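Local atomic coordinates of twitching motility pilus retraction protein (Geobacter sulfurreducens PCA, PDB entry 5ZFQ), a protein that probably hydrolyses ATP as a hexameric motor that powers retraction of the type IV pilus, the basis of twitching motility. Residues Arg106-Val111 with Arg123-Lys128; Glu35-Gly40 with Lys102-Phe107; Ala306-Val311 with Met341-Gln346. All coordinates share one frame; numbering follows the deposited sequence.

Contact 1 (Arg106-Val111 with Arg123-Lys128); sequences RFRGNV and RVIPYK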
ATOM      1  N   ARG A 106       5.413  25.583  36.366  1.00 49.15           N
ATOM      2  CA  ARG A 106       5.386  25.040  35.016  1.00 50.02           C
ATOM      3  C   ARG A 106       3.972  24.516  34.766  1.00 46.80           C
ATOM      4  O   ARG A 106       3.339  23.962  35.675  1.00 47.10           O
ATOM      5  CB  ARG A 106       6.426  23.927  34.856  1.00 54.44           C
ATOM      6  CG  ARG A 106       7.847  24.364  34.467  1.00 60.30           C
ATOM      7  CD  ARG A 106       7.925  24.908  33.029  1.00 64.39           C
ATOM      8  NE  ARG A 106       9.054  24.295  32.311  1.00 66.28           N
ATOM      9  CZ  ARG A 106       9.133  24.100  30.988  1.00 65.91           C
ATOM     10  NH1 ARG A 106       8.154  24.496  30.174  1.00 64.39           N
ATOM     11  NH2 ARG A 106      10.214  23.507  30.475  1.00 67.43           N
ATOM     12  N   PHE A 107       3.457  24.711  33.554  1.00 43.53           N
ATOM     13  CA  PHE A 107       2.126  24.205  33.231  1.00 39.27           C
ATOM     14  C   PHE A 107       2.148  23.375  31.968  1.00 37.43           C
ATOM     15  O   PHE A 107       3.032  23.523  31.141  1.00 38.06           O
ATOM     16  CB  PHE A 107       1.133  25.359  33.081  1.00 37.14           C
ATOM     17  CG  PHE A 107       1.014  26.221  34.311  1.00 37.02           C
ATOM     18  CD1 PHE A 107       1.905  27.265  34.537  1.00 37.93           C
ATOM     19  CD2 PHE A 107       0.031  25.978  35.249  1.00 36.50           C
ATOM     20  CE1 PHE A 107       1.802  28.061  35.675  1.00 38.58           C
ATOM     21  CE2 PHE A 107      -0.071  26.772  36.386  1.00 37.33           C
ATOM     22  CZ  PHE A 107       0.814  27.819  36.596  1.00 38.15           C
ATOM     23  N   ARG A 108       1.177  22.482  31.830  1.00 35.52           N
ATOM     24  CA  ARG A 108       0.821  21.953  30.515  1.00 33.84           C
ATOM     25  C   ARG A 108      -0.448  22.670  30.063  1.00 32.23           C
ATOM     26  O   ARG A 108      -1.338  22.951  30.874  1.00 32.03           O
ATOM     27  CB  ARG A 108       0.610  20.443  30.552  1.00 33.28           C
ATOM     28  CG  ARG A 108       1.855  19.676  30.776  1.00 34.20           C
ATOM     29  CD  ARG A 108       1.771  18.406  30.009  1.00 35.35           C
ATOM     30  NE  ARG A 108       1.602  18.597  28.565  1.00 35.45           N
ATOM     31  CZ  ARG A 108       2.614  18.691  27.703  1.00 36.69           C
ATOM     32  NH1 ARG A 108       3.875  18.636  28.145  1.00 37.56           N
ATOM     33  NH2 ARG A 108       2.370  18.852  26.398  1.00 36.88           N
ATOM     34  N   GLY A 109      -0.521  22.993  28.783  1.00 31.62           N
ATOM     35  CA  GLY A 109      -1.696  23.641  28.240  1.00 30.91           C
ATOM     36  C   GLY A 109      -2.236  22.837  27.081  1.00 31.37           C
ATOM     37  O   GLY A 109      -1.464  22.207  26.330  1.00 32.83           O
ATOM     38  N   ASN A 110      -3.556  22.816  26.934  1.00 30.30           N
ATOM     39  CA  ASN A 110      -4.134  22.242  25.735  1.00 30.05           C
ATOM     40  C   ASN A 110      -5.220  23.122  25.156  1.00 30.17           C
ATOM     41  O   ASN A 110      -6.173  23.491  25.846  1.00 30.49           O
ATOM     42  CB  ASN A 110      -4.681  20.850  26.005  1.00 30.21           C
ATOM     43  CG  ASN A 110      -5.159  20.177  24.740  1.00 31.33           C
ATOM     44  OD1 ASN A 110      -6.337  20.258  24.403  1.00 32.17           O
ATOM     45  ND2 ASN A 110      -4.245  19.549  24.011  1.00 27.43           N
ATOM     46  N   VAL A 111      -5.067  23.442  23.879  1.00 30.17           N
ATOM     47  CA  VAL A 111      -5.931  24.392  23.200  1.00 30.10           C
ATOM     48  C   VAL A 111      -6.642  23.678  22.093  1.00 31.01           C
ATOM     49  O   VAL A 111      -5.996  23.001  21.295  1.00 32.55           O
ATOM     50  CB  VAL A 111      -5.136  25.573  22.598  1.00 29.94           C
ATOM     51  CG1 VAL A 111      -6.085  26.630  22.051  1.00 30.02           C
ATOM     52  CG2 VAL A 111      -4.215  26.165  23.635  1.00 29.25           C
ATOM     53  N   ARG A 123      -2.977  22.643  33.124  1.00 32.54           N
ATOM     54  CA  ARG A 123      -2.681  21.692  34.187  1.00 33.67           C
ATOM     55  C   ARG A 123      -1.355  22.031  34.837  1.00 33.87           C
ATOM     56  O   ARG A 123      -0.358  22.223  34.157  1.00 33.51           O
ATOM     57  CB  ARG A 123      -2.664  20.259  33.626  1.00 34.74           C
ATOM     58  CG  ARG A 123      -3.949  19.857  32.906  1.00 35.23           C
ATOM     59  CD  ARG A 123      -3.929  18.410  32.450  1.00 37.21           C
ATOM     60  NE  ARG A 123      -3.096  18.218  31.266  1.00 39.19           N
ATOM     61  CZ  ARG A 123      -2.336  17.141  31.025  1.00 41.31           C
ATOM     62  NH1 ARG A 123      -2.275  16.148  31.901  1.00 42.22           N
ATOM     63  NH2 ARG A 123      -1.625  17.060  29.898  1.00 42.03           N
ATOM     64  N   VAL A 124      -1.351  22.110  36.158  1.00 35.51           N
ATOM     65  CA  VAL A 124      -0.124  22.309  36.916  1.00 38.21           C
ATOM     66  C   VAL A 124       0.874  21.153  36.789  1.00 39.69           C
ATOM     67  O   VAL A 124       0.535  19.985  37.015  1.00 32.87           O
ATOM     68  CB  VAL A 124      -0.433  22.510  38.411  1.00 40.25           C
ATOM     69  CG1 VAL A 124       0.867  22.573  39.235  1.00 34.45           C
ATOM     70  CG2 VAL A 124      -1.258  23.776  38.596  1.00 40.55           C
ATOM     71  N   ILE A 125       2.103  21.490  36.417  1.00 40.93           N
ATOM     72  CA  ILE A 125       3.213  20.553  36.549  1.00 42.49           C
ATOM     73  C   ILE A 125       3.893  20.809  37.880  1.00 45.36           C
ATOM     74  O   ILE A 125       4.498  21.863  38.084  1.00 46.12           O
ATOM     75  CB  ILE A 125       4.249  20.687  35.420  1.00 41.45           C
ATOM     76  CG1 ILE A 125       3.624  20.363  34.069  1.00 38.90           C
ATOM     77  CG2 ILE A 125       5.414  19.758  35.661  1.00 42.58           C
ATOM     78  CD1 ILE A 125       4.551  20.649  32.932  1.00 38.83           C
ATOM     79  N   PRO A 126       3.797  19.847  38.798  1.00 45.89           N
ATOM     80  CA  PRO A 126       4.364  20.051  40.136  1.00 47.27           C
ATOM     81  C   PRO A 126       5.896  20.081  40.092  1.00 47.71           C
ATOM     82  O   PRO A 126       6.486  19.381  39.268  1.00 46.43           O
ATOM     83  CB  PRO A 126       3.845  18.846  40.924  1.00 47.07           C
ATOM     84  CG  PRO A 126       3.654  17.769  39.872  1.00 45.75           C
ATOM     85  CD  PRO A 126       3.254  18.489  38.605  1.00 45.35           C
ATOM     86  N   TYR A 127       6.519  20.901  40.936  1.00 50.62           N
ATOM     87  CA  TYR A 127       7.974  20.923  41.041  1.00 52.49           C
ATOM     88  C   TYR A 127       8.436  19.651  41.744  1.00 53.66           C
ATOM     89  O   TYR A 127       9.388  18.983  41.309  1.00 53.14           O
ATOM     90  CB  TYR A 127       8.474  22.157  41.811  1.00 54.71           C
ATOM     91  CG  TYR A 127       8.445  23.482  41.056  1.00 56.27           C
ATOM     92  CD1 TYR A 127       9.371  23.754  40.029  1.00 56.06           C
ATOM     93  CD2 TYR A 127       7.526  24.491  41.397  1.00 57.71           C
ATOM     94  CE1 TYR A 127       9.361  24.996  39.341  1.00 56.48           C
ATOM     95  CE2 TYR A 127       7.515  25.734  40.720  1.00 58.21           C
ATOM     96  CZ  TYR A 127       8.433  25.977  39.695  1.00 57.43           C
ATOM     97  OH  TYR A 127       8.422  27.185  39.020  1.00 57.59           O
ATOM     98  N   LYS A 128       7.737  19.314  42.826  1.00 55.39           N
ATOM     99  CA  LYS A 128       8.145  18.205  43.674  1.00 56.50           C
ATOM    100  C   LYS A 128       7.546  16.875  43.193  1.00 55.73           C
ATOM    101  O   LYS A 128       6.327  16.707  43.113  1.00 56.39           O
ATOM    102  CB  LYS A 128       7.769  18.481  45.136  1.00 59.38           C
ATOM    103  CG  LYS A 128       8.333  17.464  46.120  1.00 61.82           C
ATOM    104  CD  LYS A 128       8.035  17.844  47.575  1.00 66.29           C
ATOM    105  CE  LYS A 128       8.708  16.881  48.568  1.00 68.02           C
ATOM    106  NZ  LYS A 128       9.883  17.493  49.268  1.00 69.43           N
TER
HETATM  107  O   HOH W   1       6.631  23.561  38.013  1.00 34.76           O
HETATM  108  O   HOH W   2      -1.194  19.098  27.957  1.00 38.43           O

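Contact 2 (Glu35-Gly40 with Lys102-Phe107); sequences ELVNRG and KGLSRF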
ATOM      1  N   GLU A  35      -4.165  32.282  40.539  1.00 42.45           N
ATOM      2  CA  GLU A  35      -5.343  31.864  41.286  1.00 44.03           C
ATOM      3  C   GLU A  35      -5.425  30.336  41.416  1.00 43.44           C
ATOM      4  O   GLU A  35      -5.619  29.811  42.522  1.00 44.62           O
ATOM      5  CB  GLU A  35      -6.603  32.407  40.617  1.00 45.34           C
ATOM      6  CG  GLU A  35      -7.876  31.830  41.170  1.00 48.00           C
ATOM      7  CD  GLU A  35      -8.402  32.589  42.371  1.00 52.08           C
ATOM      8  OE1 GLU A  35      -7.607  32.848  43.310  1.00 55.01           O
ATOM      9  OE2 GLU A  35      -9.619  32.902  42.381  1.00 53.19           O
ATOM     10  N   LEU A  36      -5.259  29.639  40.289  1.00 41.84           N
ATOM     11  CA  LEU A  36      -5.241  28.180  40.248  1.00 41.48           C
ATOM     12  C   LEU A  36      -4.265  27.585  41.257  1.00 42.81           C
ATOM     13  O   LEU A  36      -4.640  26.735  42.075  1.00 43.83           O
ATOM     14  CB  LEU A  36      -4.884  27.697  38.844  1.00 40.45           C
ATOM     15  CG  LEU A  36      -4.663  26.183  38.660  1.00 41.17           C
ATOM     16  CD1 LEU A  36      -5.943  25.300  38.854  1.00 31.13           C
ATOM     17  CD2 LEU A  36      -4.011  25.902  37.304  1.00 40.52           C
ATOM     18  N   VAL A  37      -3.015  28.037  41.201  1.00 42.78           N
ATOM     19  CA  VAL A  37      -1.968  27.469  42.040  1.00 43.35           C
ATOM     20  C   VAL A  37      -2.218  27.785  43.512  1.00 44.13           C
ATOM     21  O   VAL A  37      -2.191  26.880  44.344  1.00 45.31           O
ATOM     22  CB  VAL A  37      -0.557  27.972  41.636  1.00 49.66           C
ATOM     23  CG1 VAL A  37       0.491  27.434  42.596  1.00 51.34           C
ATOM     24  CG2 VAL A  37      -0.213  27.551  40.212  1.00 48.14           C
ATOM     25  N   ASN A  38      -2.475  29.060  43.821  1.00 43.93           N
ATOM     26  CA  ASN A  38      -2.767  29.500  45.185  1.00 45.70           C
ATOM     27  C   ASN A  38      -3.839  28.652  45.863  1.00 46.41           C
ATOM     28  O   ASN A  38      -3.748  28.365  47.066  1.00 49.08           O
ATOM     29  CB  ASN A  38      -3.208  30.962  45.200  1.00 46.51           C
ATOM     30  CG  ASN A  38      -2.045  31.933  45.101  1.00 48.13           C
ATOM     31  OD1 ASN A  38      -0.886  31.548  45.249  1.00 49.17           O
ATOM     32  ND2 ASN A  38      -2.353  33.203  44.848  1.00 48.49           N
ATOM     33  N   ARG A  39      -4.844  28.236  45.094  1.00 44.03           N
ATOM     34  CA  ARG A  39      -5.979  27.537  45.689  1.00 43.97           C
ATOM     35  C   ARG A  39      -5.804  26.015  45.694  1.00 43.93           C
ATOM     36  O   ARG A  39      -6.747  25.277  45.999  1.00 44.69           O
ATOM     37  CB  ARG A  39      -7.273  27.936  44.976  1.00 42.19           C
ATOM     38  CG  ARG A  39      -7.577  29.409  45.145  1.00 42.14           C
ATOM     39  CD  ARG A  39      -8.909  29.760  44.591  1.00 41.18           C
ATOM     40  NE  ARG A  39      -9.964  29.063  45.307  1.00 42.09           N
ATOM     41  CZ  ARG A  39     -11.232  29.082  44.920  1.00 42.21           C
ATOM     42  NH1 ARG A  39     -11.575  29.764  43.840  1.00 38.80           N
ATOM     43  NH2 ARG A  39     -12.148  28.411  45.592  1.00 43.99           N
ATOM     44  N   GLY A  40      -4.586  25.560  45.396  1.00 43.07           N
ATOM     45  CA  GLY A  40      -4.276  24.144  45.413  1.00 43.09           C
ATOM     46  C   GLY A  40      -5.023  23.400  44.325  1.00 41.71           C
ATOM     47  O   GLY A  40      -5.422  22.245  44.503  1.00 42.43           O
ATOM     48  N   LYS A 102       7.351  32.474  35.414  1.00 63.98           N
ATOM     49  CA  LYS A 102       8.441  32.695  36.373  1.00 69.50           C
ATOM     50  C   LYS A 102       7.875  33.054  37.755  1.00 67.68           C
ATOM     51  O   LYS A 102       6.976  33.895  37.872  1.00 66.78           O
ATOM     52  CB  LYS A 102       9.391  33.796  35.863  1.00 74.73           C
ATOM     53  CG  LYS A 102       9.809  34.850  36.898  1.00 78.86           C
ATOM     54  CD  LYS A 102      10.058  36.229  36.269  1.00 80.34           C
ATOM     55  CE  LYS A 102      10.261  37.312  37.335  1.00 82.45           C
ATOM     56  NZ  LYS A 102      10.504  38.669  36.744  1.00 83.66           N
ATOM     57  N   GLY A 103       8.378  32.393  38.794  1.00 70.70           N
ATOM     58  CA  GLY A 103       7.923  32.652  40.149  1.00 72.20           C
ATOM     59  C   GLY A 103       6.649  31.930  40.547  1.00 70.44           C
ATOM     60  O   GLY A 103       6.226  31.998  41.695  1.00 70.79           O
ATOM     61  N   LEU A 104       6.028  31.229  39.604  1.00 41.89           N
ATOM     62  CA  LEU A 104       4.793  30.519  39.895  1.00 48.98           C
ATOM     63  C   LEU A 104       4.941  29.015  39.650  1.00 48.26           C
ATOM     64  O   LEU A 104       5.177  28.250  40.582  1.00 48.99           O
ATOM     65  CB  LEU A 104       3.652  31.094  39.058  1.00 38.39           C
ATOM     66  CG  LEU A 104       2.229  30.583  39.320  1.00 38.28           C
ATOM     67  CD1 LEU A 104       1.808  30.775  40.777  1.00 38.11           C
ATOM     68  CD2 LEU A 104       1.257  31.281  38.384  1.00 36.75           C
ATOM     69  N   SER A 105       4.815  28.582  38.398  1.00 47.50           N
ATOM     70  CA  SER A 105       4.877  27.153  38.115  1.00 46.60           C
ATOM     71  C   SER A 105       5.087  26.843  36.644  1.00 47.70           C
ATOM     72  O   SER A 105       4.964  27.720  35.793  1.00 46.89           O
ATOM     73  CB  SER A 105       3.596  26.450  38.597  1.00 43.95           C
ATOM     74  OG  SER A 105       3.725  25.032  38.492  1.00 42.52           O
ATOM     75  N   ARG A 106       5.413  25.583  36.366  1.00 49.15           N
ATOM     76  CA  ARG A 106       5.386  25.040  35.016  1.00 50.02           C
ATOM     77  C   ARG A 106       3.972  24.516  34.766  1.00 46.80           C
ATOM     78  O   ARG A 106       3.339  23.962  35.675  1.00 47.10           O
ATOM     79  CB  ARG A 106       6.426  23.927  34.856  1.00 54.44           C
ATOM     80  CG  ARG A 106       7.847  24.364  34.467  1.00 60.30           C
ATOM     81  CD  ARG A 106       7.925  24.908  33.029  1.00 64.39           C
ATOM     82  NE  ARG A 106       9.054  24.295  32.311  1.00 66.28           N
ATOM     83  CZ  ARG A 106       9.133  24.100  30.988  1.00 65.91           C
ATOM     84  NH1 ARG A 106       8.154  24.496  30.174  1.00 64.39           N
ATOM     85  NH2 ARG A 106      10.214  23.507  30.475  1.00 67.43           N
ATOM     86  N   PHE A 107       3.457  24.711  33.554  1.00 43.53           N
ATOM     87  CA  PHE A 107       2.126  24.205  33.231  1.00 39.27           C
ATOM     88  C   PHE A 107       2.148  23.375  31.968  1.00 37.43           C
ATOM     89  O   PHE A 107       3.032  23.523  31.141  1.00 38.06           O
ATOM     90  CB  PHE A 107       1.133  25.359  33.081  1.00 37.14           C
ATOM     91  CG  PHE A 107       1.014  26.221  34.311  1.00 37.02           C
ATOM     92  CD1 PHE A 107       1.905  27.265  34.537  1.00 37.93           C
ATOM     93  CD2 PHE A 107       0.031  25.978  35.249  1.00 36.50           C
ATOM     94  CE1 PHE A 107       1.802  28.061  35.675  1.00 38.58           C
ATOM     95  CE2 PHE A 107      -0.071  26.772  36.386  1.00 37.33           C
ATOM     96  CZ  PHE A 107       0.814  27.819  36.596  1.00 38.15           C
TER

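Contact 3 (Ala306-Val311 with Met341-Gln346); sequences ALEVMV and MQTMNQ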
ATOM      1  N   ALA A 306      -3.514  -0.611  42.161  1.00 39.47           N
ATOM      2  CA  ALA A 306      -3.410  -2.047  42.166  1.00 39.48           C
ATOM      3  C   ALA A 306      -2.234  -2.332  41.249  1.00 33.40           C
ATOM      4  O   ALA A 306      -2.101  -1.783  40.197  1.00 35.72           O
ATOM      5  CB  ALA A 306      -4.674  -2.694  41.698  1.00 34.96           C
ATOM      6  N   LEU A 307      -1.394  -3.244  41.651  1.00 33.87           N
ATOM      7  CA  LEU A 307      -0.136  -3.408  40.954  1.00 35.32           C
ATOM      8  C   LEU A 307       0.297  -4.867  40.874  1.00 35.60           C
ATOM      9  O   LEU A 307       0.374  -5.576  41.893  1.00 36.22           O
ATOM     10  CB  LEU A 307       0.946  -2.569  41.647  1.00 35.85           C
ATOM     11  CG  LEU A 307       2.394  -2.655  41.171  1.00 35.76           C
ATOM     12  CD1 LEU A 307       2.651  -1.852  39.887  1.00 31.16           C
ATOM     13  CD2 LEU A 307       3.306  -2.215  42.311  1.00 37.13           C
ATOM     14  N   GLU A 308       0.653  -5.295  39.685  1.00 34.97           N
ATOM     15  CA  GLU A 308       1.164  -6.606  39.498  1.00 35.49           C
ATOM     16  C   GLU A 308       2.630  -6.398  39.210  1.00 35.39           C
ATOM     17  O   GLU A 308       2.978  -5.626  38.373  1.00 33.97           O
ATOM     18  CB  GLU A 308       0.469  -7.275  38.345  1.00 32.68           C
ATOM     19  CG  GLU A 308       1.205  -8.485  37.837  1.00 35.64           C
ATOM     20  CD  GLU A 308       0.326  -9.539  37.252  1.00 35.80           C
ATOM     21  OE1 GLU A 308      -0.399 -10.180  37.979  1.00 36.95           O
ATOM     22  OE2 GLU A 308       0.373  -9.743  36.064  1.00 35.16           O
ATOM     23  N   VAL A 309       3.493  -7.082  39.940  1.00 36.58           N
ATOM     24  CA  VAL A 309       4.924  -6.980  39.745  1.00 36.71           C
ATOM     25  C   VAL A 309       5.576  -8.301  39.442  1.00 37.65           C
ATOM     26  O   VAL A 309       5.443  -9.218  40.179  1.00 39.03           O
ATOM     27  CB  VAL A 309       5.617  -6.481  41.014  1.00 39.39           C
ATOM     28  CG1 VAL A 309       7.092  -6.304  40.802  1.00 39.08           C
ATOM     29  CG2 VAL A 309       5.000  -5.210  41.510  1.00 39.09           C
ATOM     30  N   MET A 310       6.327  -8.375  38.366  1.00 37.14           N
ATOM     31  CA  MET A 310       7.052  -9.572  38.034  1.00 38.03           C
ATOM     32  C   MET A 310       8.544  -9.307  38.039  1.00 38.42           C
ATOM     33  O   MET A 310       9.011  -8.504  37.287  1.00 37.34           O
ATOM     34  CB  MET A 310       6.669 -10.026  36.650  1.00 37.25           C
ATOM     35  CG  MET A 310       7.110 -11.417  36.292  1.00 38.11           C
ATOM     36  SD  MET A 310       8.724 -11.653  35.604  1.00 37.93           S
ATOM     37  CE  MET A 310       8.745 -10.694  34.147  1.00 38.10           C
ATOM     38  N   VAL A 311       9.287 -10.009  38.875  1.00 40.25           N
ATOM     39  CA  VAL A 311      10.723  -9.876  38.931  1.00 41.18           C
ATOM     40  C   VAL A 311      11.291 -11.170  38.437  1.00 42.35           C
ATOM     41  O   VAL A 311      11.079 -12.192  39.021  1.00 43.83           O
ATOM     42  CB  VAL A 311      11.226  -9.646  40.345  1.00 42.99           C
ATOM     43  CG1 VAL A 311      12.699  -9.333  40.318  1.00 43.49           C
ATOM     44  CG2 VAL A 311      10.502  -8.488  40.975  1.00 42.36           C
ATOM     45  N   MET A 341       7.718 -10.160  44.173  1.00 78.08           N
ATOM     46  CA  MET A 341       6.732 -10.232  43.136  1.00 65.92           C
ATOM     47  C   MET A 341       5.349 -10.318  43.722  1.00 59.73           C
ATOM     48  O   MET A 341       5.183 -10.781  44.801  1.00 58.79           O
ATOM     49  CB  MET A 341       6.916 -11.485  42.308  1.00 62.84           C
ATOM     50  CG  MET A 341       8.310 -11.801  41.890  1.00 61.26           C
ATOM     51  SD  MET A 341       8.315 -13.167  40.757  1.00 61.16           S
ATOM     52  CE  MET A 341       7.169 -12.608  39.575  1.00 54.21           C
ATOM     53  N   GLN A 342       4.358  -9.845  42.997  1.00 55.07           N
ATOM     54  CA  GLN A 342       3.001  -9.972  43.423  1.00 52.59           C
ATOM     55  C   GLN A 342       2.124 -10.049  42.230  1.00 43.11           C
ATOM     56  O   GLN A 342       2.350  -9.368  41.285  1.00 42.19           O
ATOM     57  CB  GLN A 342       2.578  -8.806  44.280  1.00 51.10           C
ATOM     58  CG  GLN A 342       2.865  -7.458  43.692  1.00 49.43           C
ATOM     59  CD  GLN A 342       2.633  -6.325  44.649  1.00 49.12           C
ATOM     60  OE1 GLN A 342       3.275  -6.221  45.661  1.00 50.32           O
ATOM     61  NE2 GLN A 342       1.721  -5.464  44.311  1.00 47.67           N
ATOM     62  N   THR A 343       1.094 -10.868  42.278  1.00 45.07           N
ATOM     63  CA  THR A 343       0.123 -10.911  41.195  1.00 44.03           C
ATOM     64  C   THR A 343      -0.904  -9.801  41.398  1.00 42.99           C
ATOM     65  O   THR A 343      -1.044  -9.260  42.502  1.00 41.05           O
ATOM     66  CB  THR A 343      -0.612 -12.267  41.113  1.00 44.67           C
ATOM     67  OG1 THR A 343      -1.330 -12.496  42.328  1.00 43.38           O
ATOM     68  CG2 THR A 343       0.374 -13.421  40.896  1.00 46.00           C
ATOM     69  N   MET A 344      -1.614  -9.471  40.318  1.00 42.05           N
ATOM     70  CA  MET A 344      -2.746  -8.567  40.373  1.00 38.73           C
ATOM     71  C   MET A 344      -3.763  -9.074  41.393  1.00 41.45           C
ATOM     72  O   MET A 344      -4.267  -8.297  42.198  1.00 39.07           O
ATOM     73  CB  MET A 344      -3.393  -8.412  38.992  1.00 37.73           C
ATOM     74  CG  MET A 344      -4.558  -7.446  38.985  1.00 36.72           C
ATOM     75  SD  MET A 344      -4.062  -5.791  39.570  1.00 50.44           S
ATOM     76  CE  MET A 344      -2.911  -5.284  38.296  1.00 35.39           C
ATOM     77  N   ASN A 345      -4.040 -10.378  41.380  1.00 42.50           N
ATOM     78  CA  ASN A 345      -4.951 -10.947  42.369  1.00 43.46           C
ATOM     79  C   ASN A 345      -4.421 -10.760  43.793  1.00 44.50           C
ATOM     80  O   ASN A 345      -5.191 -10.406  44.688  1.00 45.54           O
ATOM     81  CB  ASN A 345      -5.235 -12.435  42.093  1.00 44.41           C
ATOM     82  CG  ASN A 345      -6.507 -12.649  41.259  1.00 43.63           C
ATOM     83  OD1 ASN A 345      -7.309 -11.724  41.074  1.00 42.89           O
ATOM     84  ND2 ASN A 345      -6.686 -13.862  40.743  1.00 43.81           N
ATOM     85  N   GLN A 346      -3.123 -10.970  44.016  1.00 44.47           N
ATOM     86  CA  GLN A 346      -2.557 -10.751  45.348  1.00 43.28           C
ATOM     87  C   GLN A 346      -2.721  -9.297  45.751  1.00 45.81           C
ATOM     88  O   GLN A 346      -3.126  -9.012  46.868  1.00 46.30           O
ATOM     89  CB  GLN A 346      -1.086 -11.169  45.408  1.00 46.98           C
ATOM     90  CG  GLN A 346      -0.917 -12.679  45.468  1.00 48.56           C
ATOM     91  CD  GLN A 346       0.526 -13.138  45.340  1.00 50.07           C
ATOM     92  OE1 GLN A 346       1.336 -12.501  44.662  1.00 50.44           O
ATOM     93  NE2 GLN A 346       0.848 -14.267  45.971  1.00 51.06           N
TER

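Contact 1 (Arg106-Val111 with Arg123-Lys128)
Arg108 runs alongside Arg123, the two side chains pointing the same way from neighbouring antiparallel strands. Its CB sits 4.1 Å from Arg123 NH2. At the next atom the partner changes: Arg108 CG meets the end of Ile125, 3.6 Å from CD1. The chain bends there (chi2 -145°, chi3 59°), and Arg108 CD comes back to 3.7 Å from Arg123 NH2. Arg108 NE and Arg123 NH2, both cationic, come within 3.8 Å of each other, with guanidinium planes 60° apart, and a water in the plane of both groups accepts from each. The tip leaves the contact: NH2 forms a salt bridge to Asp96 and NH1 one to Glu203, which probably offset the crowding of positive charge.

The backbone evidence is that of a beta hairpin, strands 105-114 and 117-125 of the N-terminal antiparallel sheet. Arg108 and Arg123 are a hydrogen-bonded pair, Arg108 N to Arg123 O and Arg123 N to Arg108 O both measuring 2.8 Å. Phe107 and Val124 form the adjoining non-hydrogen-bonded pair. Their side chains occupy the other sheet face, where Phe107 CE2 lies 3.9 Å from Val124 CG2 beneath helix 29-38. Ile125 N also donates to Arg106 O. Beyond it, a second water accepts from Arg106 N and donates to Ile125 O, while sitting over the centre of one face of the Tyr127 ring.

Contact 2 (Glu35-Gly40 with Lys102-Phe107)
This is apolar helix-on-sheet packing in the N-terminal domain: the last turn of helix 29-38 rests on the start of strand 105-114, part of an antiparallel sheet. No hydrogen bond crosses between the segments, and the 177 Å² they bury comes mainly from Val37, Leu104 and Phe107. Gly40 ends the helix as the C-prime residue of a Schellman motif, with Gly40 N bonded to Val37 O at 2.9 Å. On the sheet side, Leu104 and Ser105 both face Ile101 in a classic beta bulge.

Val37 and Leu104 reach toward each other tip to tip, Leu104 CD1 lying 3.8 Å from Val37 CB. Leu104 CG stands anti to the backbone N (chi1 -174°), which carries its methyl end to the helix. Leu36 slides past Phe107 in the opposite direction, and Leu36 CD2 comes obliquely to Phe107 CE2, 4.1 Å away; Leu33 also touches the ring. Ser105 turns its hydroxyl back on its own strand, donating from OG to Arg106 O at 3.0 Å, while its CB packs loosely against Val37. Val37 CG2, which also touches Leu104 CD1, meets the ring at its edge, near the ring plane and 3.8 Å from Phe107 CZ.

Contact 3 (Ala306-Val311 with Met341-Gln346)
Met341 lays its thioether along the end of strand 303-310, beside Met310 and pointing the same way. Its CG is 3.9 Å from Val311 CB, and the bend at chi3 (53°) turns CE back toward Met310, to pack against its CG. Met332 of helix 328-333 touches both methionines.

Next, Gln342 pairs with Val309 in a single antiparallel bridge along the outer edge of strand 303-310, outermost in the mixed sheet within this chain. Val309 N donates to Gln342 O at 2.9 Å, and Gln342 N returns a 3.1 Å bond to Val309 O. The side chain of Gln342 then crosses that of Leu307 at about a right angle; its NE2 reaches Leu307 O at 2.8 Å, nearly straight (172°). Leu307 O lies in the Gln342 amide plane, although NE2 stands above the plane of the Leu307 carbonyl.

The bridge leads into helix 344-353, which opens with a capping box: Gln346 N donates to Thr343 OG1, and Thr343 N to Gln346 OE1, each at 2.9 Å. Glu308 adds a bond from the strand, its OE1 accepting from Met344 N at 2.7 Å on the anti side of the carboxylate. Glu308 OE2 accepts from Ala259 N. Two residues back, Ala306 CB touches Met344 SD at 3.8 Å.

Overall arrangement
From the N terminus, helix 29-38 supplies the first half of contact 2, which closes when residues 102-107 return beneath it. Contact 1 opens on that same strand, sharing Arg106 and Phe107, and closes after the short hairpin turn to strand 117-125. The two loops are therefore consecutive along the chain, and their centres lie about 9 Å apart, with Leu36 touching Val124 between them. Contact 3 follows in series, joining strand 303-310, at the edge of the mixed sheet within this chain, to the start of helix 344-353. Its centre is about 31 Å from that of contact 1 and about 37 Å from that of contact 2, across the chain's centre.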